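Long-range contact in PDZ domain protein (Parabacteroides distasonis, PDB 4L8N), which is of unknown function but carries N- and C-terminal PDZ domains flanking a DUF4136 domain and binds magnesium: residues Y332-R337 / L440-R445. Sequence-based numbering, arbitrary orientation.
Sequences YAAGIR and LEVIIR
Ala-334 and Ile-336, on the turn that leaves helix 330-333, meet Val-442 and Ile-444 of strand 438-456 through apolar side chains. The methyl of Ala-334 points at the strand and touches both partners: its CB is 3.8 Å from Val-442 CG2 and 3.8 Å from Ile-444 CG1. The CB of Ile-336 is turned to one side, and CG1 and CD1 make the approach. With CG1 anti to the carbonyl carbon (chi1 -57°), the side chain lies obliquely across both strand residues; Ile-336 CD1 meets Val-442 CG1 at 3.5 Å, while Ile-336 CG1 packs against Ile-444 CD1 at 3.8 Å. Val-442 points at the turn and divides its branches, CG1 to Ile-336 and CG2 to Ala-334, where CG2 also lies 3.3 Å from the carbonyl oxygen Ala-334 O. Ile-444 reaches the turn with its longer branch, CG1 to Ala-334 and CD1 to Ile-336; its extended chi2 of 179° carries CD1 to Ile-336. Gly-335, at positive phi, ends the helix in a Schellman motif between the two contact residues. On the turn's far flank Arg-337 and Tyr-332 stack off-centre: Tyr-332 CE1 lies over the guanidinium centre, 3.5 Å above its plane, and Arg-337 NH2 sits toward the rim of the ring. Arg-337 NH1 donates to Tyr-332 O (2.8 Å), in the carbonyl plane on a lone pair, and to Ile-336 O, from above that carbonyl's plane; Gly-335 N also donates to Tyr-332 O. Phe-431, Pro-330 and Ala-331 also pack on Ile-444, joining helix and sheet within what is probably the C-terminal PDZ domain. Methyl and methylene groups thus join the side chains, whereas polar bonds within 332-337 fix the turn's shape and Gly-335 O accepts a hydrogen bond from Arg-435 NH2 on the paired strand.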
ATOM      1  N   TYR A 332     -18.229  -6.271 -50.611  1.00 76.29           N
ATOM      2  CA  TYR A 332     -17.868  -7.300 -51.592  1.00 77.79           C
ATOM      3  C   TYR A 332     -19.142  -7.975 -52.122  1.00 81.32           C
ATOM      4  O   TYR A 332     -19.303  -8.110 -53.332  1.00 81.60           O
ATOM      5  CB  TYR A 332     -16.890  -8.351 -51.013  1.00 79.16           C
ATOM      6  CG  TYR A 332     -16.574  -9.435 -52.023  1.00 83.74           C
ATOM      7  CD1 TYR A 332     -15.577  -9.256 -52.977  1.00 87.63           C
ATOM      8  CD2 TYR A 332     -17.361 -10.582 -52.111  1.00 84.82           C
ATOM      9  CE1 TYR A 332     -15.334 -10.217 -53.957  1.00 90.67           C
ATOM     10  CE2 TYR A 332     -17.149 -11.532 -53.104  1.00 87.62           C
ATOM     11  CZ  TYR A 332     -16.124 -11.355 -54.019  1.00 96.25           C
ATOM     12  OH  TYR A 332     -15.920 -12.303 -54.994  1.00 96.29           O
ATOM     13  N   ALA A 333     -20.028  -8.404 -51.201  1.00 77.61           N
ATOM     14  CA  ALA A 333     -21.312  -9.045 -51.484  1.00 78.35           C
ATOM     15  C   ALA A 333     -22.221  -8.130 -52.306  1.00 84.92           C
ATOM     16  O   ALA A 333     -22.996  -8.630 -53.123  1.00 85.94           O
ATOM     17  CB  ALA A 333     -22.001  -9.436 -50.187  1.00 77.50           C
ATOM     18  N   ALA A 334     -22.106  -6.792 -52.098  1.00 81.52           N
ATOM     19  CA  ALA A 334     -22.856  -5.755 -52.820  1.00 80.99           C
ATOM     20  C   ALA A 334     -22.275  -5.514 -54.214  1.00 84.34           C
ATOM     21  O   ALA A 334     -22.938  -4.903 -55.047  1.00 85.68           O
ATOM     22  CB  ALA A 334     -22.857  -4.456 -52.028  1.00 80.47           C
ATOM     23  N   GLY A 335     -21.051  -5.980 -54.450  1.00 79.44           N
ATOM     24  CA  GLY A 335     -20.388  -5.854 -55.742  1.00 80.30           C
ATOM     25  C   GLY A 335     -19.426  -4.696 -55.921  1.00 83.83           C
ATOM     26  O   GLY A 335     -19.040  -4.385 -57.051  1.00 85.06           O
ATOM     27  N   ILE A 336     -19.035  -4.032 -54.824  1.00 78.89           N
ATOM     28  CA  ILE A 336     -18.058  -2.935 -54.884  1.00 77.88           C
ATOM     29  C   ILE A 336     -16.702  -3.575 -55.153  1.00 82.44           C
ATOM     30  O   ILE A 336     -16.426  -4.647 -54.608  1.00 82.59           O
ATOM     31  CB  ILE A 336     -18.080  -2.078 -53.576  1.00 77.92           C
ATOM     32  CG1 ILE A 336     -19.497  -1.498 -53.301  1.00 76.74           C
ATOM     33  CG2 ILE A 336     -16.981  -0.991 -53.552  1.00 77.24           C
ATOM     34  CD1 ILE A 336     -20.032  -0.512 -54.339  1.00 81.99           C
ATOM     35  N   ARG A 337     -15.883  -2.968 -56.012  1.00 78.99           N
ATOM     36  CA  ARG A 337     -14.579  -3.551 -56.299  1.00 80.57           C
ATOM     37  C   ARG A 337     -13.461  -2.483 -56.224  1.00 84.85           C
ATOM     38  O   ARG A 337     -13.769  -1.302 -56.404  1.00 81.92           O
ATOM     39  CB  ARG A 337     -14.591  -4.269 -57.686  1.00 81.89           C
ATOM     40  CG  ARG A 337     -15.479  -5.536 -57.765  1.00 86.77           C
ATOM     41  CD  ARG A 337     -15.059  -6.708 -56.852  1.00 91.12           C
ATOM     42  NE  ARG A 337     -15.944  -7.868 -57.023  1.00 97.62           N
ATOM     43  CZ  ARG A 337     -17.007  -8.140 -56.266  1.00110.08           C
ATOM     44  NH1 ARG A 337     -17.313  -7.365 -55.230  1.00100.69           N
ATOM     45  NH2 ARG A 337     -17.765  -9.200 -56.530  1.00 88.74           N
ATOM     46  N   LEU A 440     -23.365   3.269 -61.001  1.00107.44           N
ATOM     47  CA  LEU A 440     -24.219   2.352 -60.252  1.00106.12           C
ATOM     48  C   LEU A 440     -24.502   2.847 -58.815  1.00104.54           C
ATOM     49  O   LEU A 440     -23.687   3.541 -58.204  1.00103.97           O
ATOM     50  CB  LEU A 440     -23.552   0.956 -60.213  1.00107.45           C
ATOM     51  CG  LEU A 440     -24.417  -0.231 -59.731  1.00112.29           C
ATOM     52  CD1 LEU A 440     -25.264  -0.806 -60.876  1.00113.93           C
ATOM     53  CD2 LEU A 440     -23.557  -1.313 -59.085  1.00114.50           C
ATOM     54  N   GLU A 441     -25.671   2.458 -58.296  1.00 96.92           N
ATOM     55  CA  GLU A 441     -26.149   2.742 -56.954  1.00 93.73           C
ATOM     56  C   GLU A 441     -26.391   1.409 -56.238  1.00 94.09           C
ATOM     57  O   GLU A 441     -27.193   0.594 -56.705  1.00 94.28           O
ATOM     58  CB  GLU A 441     -27.430   3.593 -57.014  1.00 94.65           C
ATOM     59  CG  GLU A 441     -27.854   4.159 -55.672  1.00104.78           C
ATOM     60  CD  GLU A 441     -29.051   5.093 -55.688  1.00130.65           C
ATOM     61  OE1 GLU A 441     -28.982   6.148 -56.360  1.00122.84           O
ATOM     62  OE2 GLU A 441     -30.041   4.794 -54.983  1.00128.19           O
ATOM     63  N   VAL A 442     -25.681   1.165 -55.135  1.00 86.63           N
ATOM     64  CA  VAL A 442     -25.877  -0.076 -54.406  1.00 84.75           C
ATOM     65  C   VAL A 442     -26.184   0.264 -52.938  1.00 85.32           C
ATOM     66  O   VAL A 442     -25.661   1.242 -52.401  1.00 84.12           O
ATOM     67  CB  VAL A 442     -24.699  -1.083 -54.600  1.00 89.54           C
ATOM     68  CG1 VAL A 442     -23.495  -0.757 -53.725  1.00 88.84           C
ATOM     69  CG2 VAL A 442     -25.155  -2.525 -54.388  1.00 89.34           C
ATOM     70  N   ILE A 443     -27.090  -0.502 -52.328  1.00 80.35           N
ATOM     71  CA  ILE A 443     -27.473  -0.294 -50.938  1.00 78.70           C
ATOM     72  C   ILE A 443     -26.708  -1.302 -50.116  1.00 80.49           C
ATOM     73  O   ILE A 443     -26.863  -2.512 -50.324  1.00 81.53           O
ATOM     74  CB  ILE A 443     -29.000  -0.367 -50.683  1.00 81.58           C
ATOM     75  CG1 ILE A 443     -29.858   0.299 -51.788  1.00 83.56           C
ATOM     76  CG2 ILE A 443     -29.341   0.111 -49.299  1.00 80.78           C
ATOM     77  CD1 ILE A 443     -29.529   1.761 -52.222  1.00 98.28           C
ATOM     78  N   ILE A 444     -25.848  -0.809 -49.209  1.00 72.46           N
ATOM     79  CA  ILE A 444     -25.034  -1.692 -48.398  1.00 69.37           C
ATOM     80  C   ILE A 444     -25.570  -1.692 -46.993  1.00 69.72           C
ATOM     81  O   ILE A 444     -25.554  -0.652 -46.343  1.00 69.21           O
ATOM     82  CB  ILE A 444     -23.523  -1.315 -48.453  1.00 71.85           C
ATOM     83  CG1 ILE A 444     -22.984  -1.356 -49.907  1.00 73.00           C
ATOM     84  CG2 ILE A 444     -22.716  -2.239 -47.536  1.00 71.87           C
ATOM     85  CD1 ILE A 444     -21.492  -0.975 -50.110  1.00 76.56           C
ATOM     86  N   ARG A 445     -26.076  -2.836 -46.523  1.00 65.17           N
ATOM     87  CA  ARG A 445     -26.455  -2.921 -45.129  1.00 64.30           C
ATOM     88  C   ARG A 445     -25.197  -3.350 -44.395  1.00 72.45           C
ATOM     89  O   ARG A 445     -24.684  -4.445 -44.647  1.00 74.16           O
ATOM     90  CB  ARG A 445     -27.640  -3.834 -44.825  1.00 60.29           C
ATOM     91  CG  ARG A 445     -28.037  -3.640 -43.360  1.00 61.29           C
ATOM     92  CD  ARG A 445     -29.227  -4.449 -42.940  1.00 60.97           C
ATOM     93  NE  ARG A 445     -30.485  -3.794 -43.259  1.00 65.13           N
ATOM     94  CZ  ARG A 445     -31.147  -2.990 -42.445  1.00 63.16           C
ATOM     95  NH1 ARG A 445     -30.675  -2.720 -41.237  1.00 48.81           N
ATOM     96  NH2 ARG A 445     -32.294  -2.458 -42.825  1.00 52.12           N
TER